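Local coordinates for gram-negative insecticidal protein (Chromobacterium piscinae, PDB 6FBM), which acts as an insecticidal toxin of the MACPF and beta-tripod families and, as in other perforin-like proteins, probably works by forming pores in membranes, at residues 138-141 / 142-146; 186-189 / 190-193. One frame throughout, in Å; residues are numbered along the deposited sequence.

Contact 1. Residues 138-141 / 142-146; sequences AATL and RSMLR
M144 N donates to L141 O at 2.7 Å, the shortest hydrogen bond of the turn. One residue back, T140 O receives the hydroxyl of S143, with OG 3.1 Å away and almost in line with the C=O bond, and also a weak bond from S143 N. OG reaches that oxygen because it sits between its own backbone N and carbonyl carbon (chi1 74°), which turns the hydroxyl back toward T140 O. R142 N closes an i to i+4 bond on A138 O. Bonding thus changes from i to i+4 at A138 to i to i+3 at T140 and L141 in this MACPF domain, shortly before R146 takes the N-cap position of helix 147-154. R142 swings its CG anti to the backbone N (chi1 -155°), and two further bends carry the guanidinium back along the helix, where A139 CA lies over one face near the rim and A139 CB is 3.6 Å from NH2. The other terminal nitrogen, NH1, makes a weak hydrogen bond to A285 O, while R142 O accepts a hydrogen bond from R150 NH2 of the next helix. The apolar contact is between L141 and M144, which cross obliquely with M144 SD 4.1 Å from L141 CD2. Two backbone oxygens are also approached by side chains: M144 SD passes 3.7 Å from T140 O, and L145 CD2 comes within 3.5 Å of L141 O. Both leucines, L141 and L145, pack on F41 as well.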
loop_
_atom_site.group_PDB
_atom_site.type_symbol
_atom_site.label_atom_id
_atom_site.label_comp_id
_atom_site.label_asym_id
_atom_site.label_seq_id
_atom_site.Cartn_x
_atom_site.Cartn_y
_atom_site.Cartn_z
ATOM N N ALA A 138 39.067 -2.409 -21.427
ATOM C CA ALA A 138 40.079 -1.816 -20.537
ATOM C C ALA A 138 40.600 -0.479 -20.998
ATOM O O ALA A 138 40.729 0.453 -20.210
ATOM C CB ALA A 138 41.263 -2.757 -20.351
ATOM N N ALA A 139 40.904 -0.403 -22.280
ATOM C CA ALA A 139 41.510 0.803 -22.828
ATOM C C ALA A 139 40.587 2.017 -22.827
ATOM O O ALA A 139 41.047 3.136 -22.715
ATOM C CB ALA A 139 42.068 0.530 -24.217
ATOM N N THR A 140 39.287 1.800 -22.940
ATOM C CA THR A 140 38.319 2.899 -22.849
ATOM C C THR A 140 38.131 3.306 -21.393
ATOM O O THR A 140 38.051 4.501 -21.069
ATOM C CB THR A 140 36.979 2.464 -23.449
ATOM O OG1 THR A 140 37.148 2.126 -24.820
ATOM C CG2 THR A 140 35.917 3.578 -23.314
ATOM N N LEU A 141 38.054 2.305 -20.522
ATOM C CA LEU A 141 37.849 2.533 -19.092
ATOM C C LEU A 141 39.017 3.233 -18.421
ATOM O O LEU A 141 38.844 3.895 -17.393
ATOM C CB LEU A 141 37.566 1.208 -18.363
ATOM C CG LEU A 141 36.214 0.527 -18.669
ATOM C CD1 LEU A 141 36.246 -0.919 -18.183
ATOM C CD2 LEU A 141 35.076 1.322 -18.034
ATOM N N ARG A 142 40.204 3.108 -19.007
ATOM C CA ARG A 142 41.410 3.768 -18.496
ATOM C C ARG A 142 41.219 5.246 -18.274
ATOM O O ARG A 142 41.755 5.784 -17.308
ATOM C CB ARG A 142 42.586 3.545 -19.448
ATOM C CG ARG A 142 43.967 3.648 -18.793
ATOM C CD ARG A 142 44.828 2.452 -19.161
ATOM N NE ARG A 142 44.936 2.305 -20.613
ATOM C CZ ARG A 142 45.174 1.164 -21.276
ATOM N NH1 ARG A 142 45.343 0.007 -20.635
ATOM N NH2 ARG A 142 45.237 1.182 -22.609
ATOM N N SER A 143 40.436 5.901 -19.128
ATOM C CA SER A 143 40.120 7.327 -18.960
ATOM C C SER A 143 38.908 7.612 -18.045
ATOM O O SER A 143 38.490 8.758 -17.926
ATOM C CB SER A 143 39.891 7.974 -20.340
ATOM O OG SER A 143 38.641 7.576 -20.883
ATOM N N MET A 144 38.357 6.581 -17.409
ATOM C CA MET A 144 37.125 6.698 -16.624
ATOM C C MET A 144 37.321 6.263 -15.187
ATOM O O MET A 144 36.339 6.003 -14.502
ATOM C CB MET A 144 36.029 5.832 -17.270
ATOM C CG MET A 144 35.565 6.361 -18.613
ATOM S SD MET A 144 34.712 5.082 -19.522
ATOM C CE MET A 144 33.172 4.868 -18.634
ATOM N N LEU A 145 38.573 6.205 -14.727
ATOM C CA LEU A 145 38.875 5.708 -13.402
ATOM C C LEU A 145 38.539 6.760 -12.375
ATOM O O LEU A 145 38.688 7.960 -12.637
ATOM C CB LEU A 145 40.361 5.358 -13.289
ATOM C CG LEU A 145 40.914 4.347 -14.285
ATOM C CD1 LEU A 145 42.371 4.092 -13.957
ATOM C CD2 LEU A 145 40.129 3.047 -14.262
ATOM N N ARG A 146 38.071 6.320 -11.211
ATOM C CA ARG A 146 37.862 7.237 -10.094
ATOM C C ARG A 146 39.240 7.634 -9.603
ATOM O O ARG A 146 40.213 6.907 -9.790
ATOM C CB ARG A 146 37.057 6.604 -8.960
ATOM C CG ARG A 146 35.642 6.225 -9.358
ATOM C CD ARG A 146 34.578 6.509 -8.345
ATOM N NE ARG A 146 34.324 7.944 -8.197
ATOM C CZ ARG A 146 33.356 8.627 -8.818
ATOM N NH1 ARG A 146 32.501 8.040 -9.663
ATOM N NH2 ARG A 146 33.232 9.932 -8.584
#

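Contact 2. Residues 186-189 / 190-193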
loop_
_atom_site.group_PDB
_atom_site.type_symbol
_atom_site.label_atom_id
_atom_site.label_comp_id
_atom_site.label_asym_id
_atom_site.label_seq_id
_atom_site.Cartn_x
_atom_site.Cartn_y
_atom_site.Cartn_z
ATOM N N ALA A 186 25.522 -33.145 -2.934
ATOM C CA ALA A 186 26.577 -34.063 -2.551
ATOM C C ALA A 186 25.959 -35.459 -2.552
ATOM O O ALA A 186 25.194 -35.798 -1.644
ATOM C CB ALA A 186 27.094 -33.719 -1.172
ATOM N N SER A 187 26.275 -36.252 -3.580
ATOM C CA SER A 187 25.614 -37.534 -3.776
ATOM C C SER A 187 26.575 -38.670 -3.410
ATOM O O SER A 187 27.757 -38.646 -3.781
ATOM C CB SER A 187 25.167 -37.679 -5.222
ATOM O OG SER A 187 24.131 -36.774 -5.542
ATOM N N LYS A 188 26.042 -39.652 -2.688
ATOM C CA LYS A 188 26.710 -40.894 -2.419
ATOM C C LYS A 188 26.275 -41.856 -3.527
ATOM O O LYS A 188 25.306 -42.608 -3.354
ATOM C CB LYS A 188 26.277 -41.387 -1.030
ATOM C CG LYS A 188 27.164 -40.789 0.072
ATOM C CD LYS A 188 26.585 -40.514 1.459
ATOM C CE LYS A 188 25.453 -41.413 1.885
ATOM N NZ LYS A 188 25.333 -41.405 3.382
ATOM N N THR A 189 26.958 -41.826 -4.671
ATOM C CA THR A 189 26.468 -42.561 -5.843
ATOM C C THR A 189 26.507 -44.083 -5.684
ATOM O O THR A 189 25.704 -44.795 -6.265
ATOM C CB THR A 189 27.212 -42.220 -7.175
ATOM O OG1 THR A 189 28.609 -42.442 -7.043
ATOM C CG2 THR A 189 27.008 -40.804 -7.590
ATOM N N LEU A 190 27.438 -44.574 -4.876
ATOM C CA LEU A 190 27.583 -45.995 -4.602
ATOM C C LEU A 190 26.357 -46.584 -3.898
ATOM O O LEU A 190 26.182 -47.804 -3.887
ATOM C CB LEU A 190 28.853 -46.290 -3.805
ATOM C CG LEU A 190 30.175 -45.715 -4.292
ATOM C CD1 LEU A 190 31.302 -46.125 -3.363
ATOM C CD2 LEU A 190 30.444 -46.031 -5.755
ATOM N N LYS A 191 25.504 -45.737 -3.333
ATOM C CA LYS A 191 24.215 -46.173 -2.775
ATOM C C LYS A 191 23.029 -46.019 -3.728
ATOM O O LYS A 191 21.888 -46.124 -3.290
ATOM C CB LYS A 191 23.925 -45.412 -1.477
ATOM C CG LYS A 191 25.038 -45.506 -0.448
ATOM C CD LYS A 191 24.589 -45.082 0.936
ATOM C CE LYS A 191 23.743 -46.110 1.655
ATOM N NZ LYS A 191 22.894 -45.403 2.649
ATOM N N MET A 192 23.275 -45.856 -5.026
ATOM C CA MET A 192 22.310 -45.185 -5.909
ATOM C C MET A 192 21.926 -45.851 -7.252
ATOM O O MET A 192 21.658 -45.130 -8.230
ATOM C CB MET A 192 22.845 -43.763 -6.167
ATOM C CG MET A 192 21.999 -42.623 -5.703
ATOM S SD MET A 192 22.624 -41.087 -6.408
ATOM C CE MET A 192 22.046 -41.213 -8.095
ATOM N N ASP A 193 21.881 -47.189 -7.326
ATOM C CA ASP A 193 21.317 -47.884 -8.519
ATOM C C ASP A 193 21.889 -47.303 -9.822
ATOM O O ASP A 193 21.181 -47.079 -10.813
ATOM C CB ASP A 193 19.779 -47.792 -8.533
ATOM C CG ASP A 193 19.125 -48.340 -7.237
ATOM O OD1 ASP A 193 19.650 -49.334 -6.683
ATOM O OD2 ASP A 193 18.095 -47.776 -6.762
#
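Leaving strand 179-187 of the central MACPF sheet, the backbone tightens at T189 and L190 into a single 3-10-like turn. The turn is held by K191 N donating to K188 O at 3.1 Å, an i to i+3 bond with an N-H...O angle of 154°. A weak bond from M192 N to T189 O, bent to 122°, follows. The two lysines run side by side and point the same way, their aliphatic parts touching where K188 CE meets K191 CD at 3.9 Å. Their ammonium groups do not touch, with K188 NZ 4.7 Å from K191 NZ, and D379 probably eases the like charges: its carbonyl oxygen accepts a hydrogen bond from K188, and its carboxylate makes a long, weak ion pair with K191. M192 and T189 both meet L198 of helix 198-209; the methionine also touches F228 of helix 220-230. With its chain extended at chi2 (-168°), M192 reaches back along the turn, and its SD stands 4.4 Å from S187 CB and 4.2 Å from T189 CA.

Both contacts are local turns within the MACPF domain, one following a short helix and one where a strand gives way to a loop, and they come in series along the chain. They do not touch: their centres lie 50 Å apart and their nearest atoms about 37 Å apart. Contact 1 is peripheral, with its centre 43 Å from that of the chain, whereas the centre of contact 2 is 9 Å from the centre of the chain. Strand 120-134 links the two regions: it starts beside contact 2, where T120 shares a backbone hydrogen bond with S187, and ends four residues before contact 1. Through D379 and V382, contact 2 also meets the later part of the chain.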